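Local coordinates for 457aa long hypothetical protein (Pyrococcus horikoshii, PDB 2CSU) that is of unknown function but combines a Rossmann-like CoA-binding domain with two domains of the succinyl-CoA ligase family, at residues 153-158 / 178-183. Sequence-based numbering, arbitrary orientation.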
loop_
_atom_site.group_PDB
_atom_site.type_symbol
_atom_site.label_atom_id
_atom_site.label_comp_id
_atom_site.label_asym_id
_atom_site.label_seq_id
_atom_site.Cartn_x
_atom_site.Cartn_y
_atom_site.Cartn_z
ATOM N N ALA A 153 16.021 -6.327 -10.387
ATOM C CA ALA A 153 15.772 -7.522 -11.178
ATOM C C ALA A 153 14.889 -8.405 -10.308
ATOM O O ALA A 153 15.261 -8.747 -9.184
ATOM C CB ALA A 153 17.086 -8.218 -11.498
ATOM N N PHE A 154 13.724 -8.778 -10.818
ATOM C CA PHE A 154 12.803 -9.588 -10.032
ATOM C C PHE A 154 12.608 -10.992 -10.596
ATOM O O PHE A 154 12.228 -11.159 -11.755
ATOM C CB PHE A 154 11.458 -8.847 -9.929
ATOM C CG PHE A 154 10.361 -9.623 -9.239
ATOM C CD1 PHE A 154 10.605 -10.334 -8.061
ATOM C CD2 PHE A 154 9.063 -9.583 -9.736
ATOM C CE1 PHE A 154 9.564 -10.991 -7.385
ATOM C CE2 PHE A 154 8.019 -10.232 -9.071
ATOM C CZ PHE A 154 8.276 -10.938 -7.887
ATOM N N ILE A 155 12.906 -11.993 -9.773
ATOM C CA ILE A 155 12.751 -13.398 -10.150
ATOM C C ILE A 155 11.643 -14.018 -9.305
ATOM O O ILE A 155 11.737 -14.095 -8.077
ATOM C CB ILE A 155 14.037 -14.216 -9.908
ATOM C CG1 ILE A 155 15.205 -13.619 -10.693
ATOM C CG2 ILE A 155 13.817 -15.670 -10.354
ATOM C CD1 ILE A 155 16.545 -14.328 -10.441
ATOM N N SER A 156 10.589 -14.470 -9.961
ATOM C CA SER A 156 9.498 -15.058 -9.216
ATOM C C SER A 156 9.178 -16.490 -9.607
ATOM O O SER A 156 9.050 -16.818 -10.788
ATOM C CB SER A 156 8.244 -14.200 -9.340
ATOM O OG SER A 156 7.162 -14.857 -8.715
ATOM N N GLN A 157 9.053 -17.338 -8.593
ATOM C CA GLN A 157 8.738 -18.734 -8.813
ATOM C C GLN A 157 7.221 -18.892 -8.943
ATOM O O GLN A 157 6.725 -19.974 -9.190
ATOM C CB GLN A 157 9.301 -19.568 -7.656
ATOM C CG GLN A 157 9.434 -21.057 -7.927
ATOM C CD GLN A 157 10.361 -21.748 -6.926
ATOM O OE1 GLN A 157 10.570 -21.257 -5.811
ATOM N NE2 GLN A 157 10.912 -22.894 -7.324
ATOM N N SER A 158 6.493 -17.795 -8.780
ATOM C CA SER A 158 5.045 -17.797 -8.923
ATOM C C SER A 158 4.673 -16.793 -10.017
ATOM O O SER A 158 4.889 -15.582 -9.871
ATOM C CB SER A 158 4.371 -17.389 -7.617
ATOM O OG SER A 158 2.986 -17.159 -7.828
ATOM N N LYS A 178 14.858 -6.078 -14.913
ATOM C CA LYS A 178 14.523 -7.344 -15.560
ATOM C C LYS A 178 13.504 -8.116 -14.738
ATOM O O LYS A 178 13.412 -7.941 -13.526
ATOM C CB LYS A 178 15.769 -8.201 -15.754
ATOM C CG LYS A 178 16.911 -7.506 -16.441
ATOM C CD LYS A 178 18.074 -8.456 -16.654
ATOM C CE LYS A 178 19.051 -7.927 -17.693
ATOM N NZ LYS A 178 19.898 -6.801 -17.203
ATOM N N PHE A 179 12.730 -8.950 -15.421
ATOM C CA PHE A 179 11.706 -9.782 -14.805
ATOM C C PHE A 179 11.779 -11.214 -15.325
ATOM O O PHE A 179 11.824 -11.476 -16.522
ATOM C CB PHE A 179 10.335 -9.177 -15.120
ATOM C CG PHE A 179 9.249 -10.119 -14.684
ATOM C CD1 PHE A 179 8.779 -10.070 -13.376
ATOM C CD2 PHE A 179 8.705 -11.017 -15.588
ATOM C CE1 PHE A 179 7.760 -10.923 -12.977
ATOM C CE2 PHE A 179 7.682 -11.868 -15.180
ATOM C CZ PHE A 179 7.204 -11.824 -13.876
ATOM N N ILE A 180 11.835 -12.161 -14.375
ATOM C CA ILE A 180 11.958 -13.548 -14.779
ATOM C C ILE A 180 10.988 -14.457 -14.031
ATOM O O ILE A 180 11.130 -14.746 -12.850
ATOM C CB ILE A 180 13.395 -14.005 -14.516
ATOM C CG1 ILE A 180 14.369 -13.152 -15.324
ATOM C CG2 ILE A 180 13.565 -15.469 -14.961
ATOM C CD1 ILE A 180 15.006 -12.048 -14.480
ATOM N N SER A 181 9.941 -14.869 -14.761
ATOM C CA SER A 181 9.139 -15.984 -14.286
ATOM C C SER A 181 9.785 -17.304 -14.715
ATOM O O SER A 181 10.017 -17.557 -15.888
ATOM C CB SER A 181 7.743 -15.855 -14.893
ATOM O OG SER A 181 6.981 -17.008 -14.544
ATOM N N VAL A 182 10.141 -18.130 -13.715
ATOM C CA VAL A 182 10.832 -19.378 -14.026
ATOM C C VAL A 182 9.858 -20.550 -14.118
ATOM O O VAL A 182 10.181 -21.640 -14.572
ATOM C CB VAL A 182 11.858 -19.637 -12.928
ATOM C CG1 VAL A 182 12.950 -18.572 -12.987
ATOM C CG2 VAL A 182 11.181 -19.579 -11.574
ATOM N N GLY A 183 8.634 -20.294 -13.622
ATOM C CA GLY A 183 7.626 -21.345 -13.627
ATOM C C GLY A 183 8.178 -22.637 -13.033
ATOM O O GLY A 183 8.671 -22.678 -11.913
HETATM O O HOH W 1 7.056 -18.418 -12.221
HETATM O O HOH W 2 9.323 -24.113 -9.644
#
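Two donors converge on Ser156 O where strands 153-156 and 178-181 run out: a water gives it a hydrogen bond at 2.9 Å, while Val182 N reaches it only weakly, at 3.4 Å. The same water bonds to Ser181 OG and accepts from Gly183 N, thereby tying the carbonyl to the turn that follows the second strand. Ser181 OG has a further partner in Val130 N. Upstream the ladder is tighter. Phe154 N donates to Lys178 O, Ile180 N meets Phe154 O at 2.8 Å, and Ser156 N binds Ile180 O at 3.0 Å. Bonding of both Phe154 N and Phe154 O to the residues flanking Phe179 defines a parallel register, in agreement with segment axes only 7° apart.

Side chains alternate between the two sheet faces. On one, with CG anti to the backbone N in both (chi1 175° and 171°), the rings of Phe154 and Phe179 project the same way and lie side by side; Phe154 CD2 comes 3.7 Å from Phe179 CD1, at the edge of the Phe179 ring. Their planes are inclined obliquely. On the other face, Ile155 CG1 approaches Ile180 CD1 to 4.1 Å, and Leu193 of helix 190-197 packs against both isoleucines. Val182, just beyond the strand, brings CG1 against Ile155 CG2 at 4.0 Å.

Past the strand ends, Ser156 OG donates to Ser158 O at 2.7 Å, bracing the turn in which Ser158 OG caps Leu161 N at the start of helix 159-171. A second water links Gln157 NE2 to Gly183 O, whereas Gln157 OE1 takes the backbone N-H groups of Glu211 and Gly212. Two adjacent parallel strands, 152-156 and 175-181, joined through helix 159-171, make a beta-alpha-beta unit, the building block of the flavodoxin-like succinyl-CoA ligase domain.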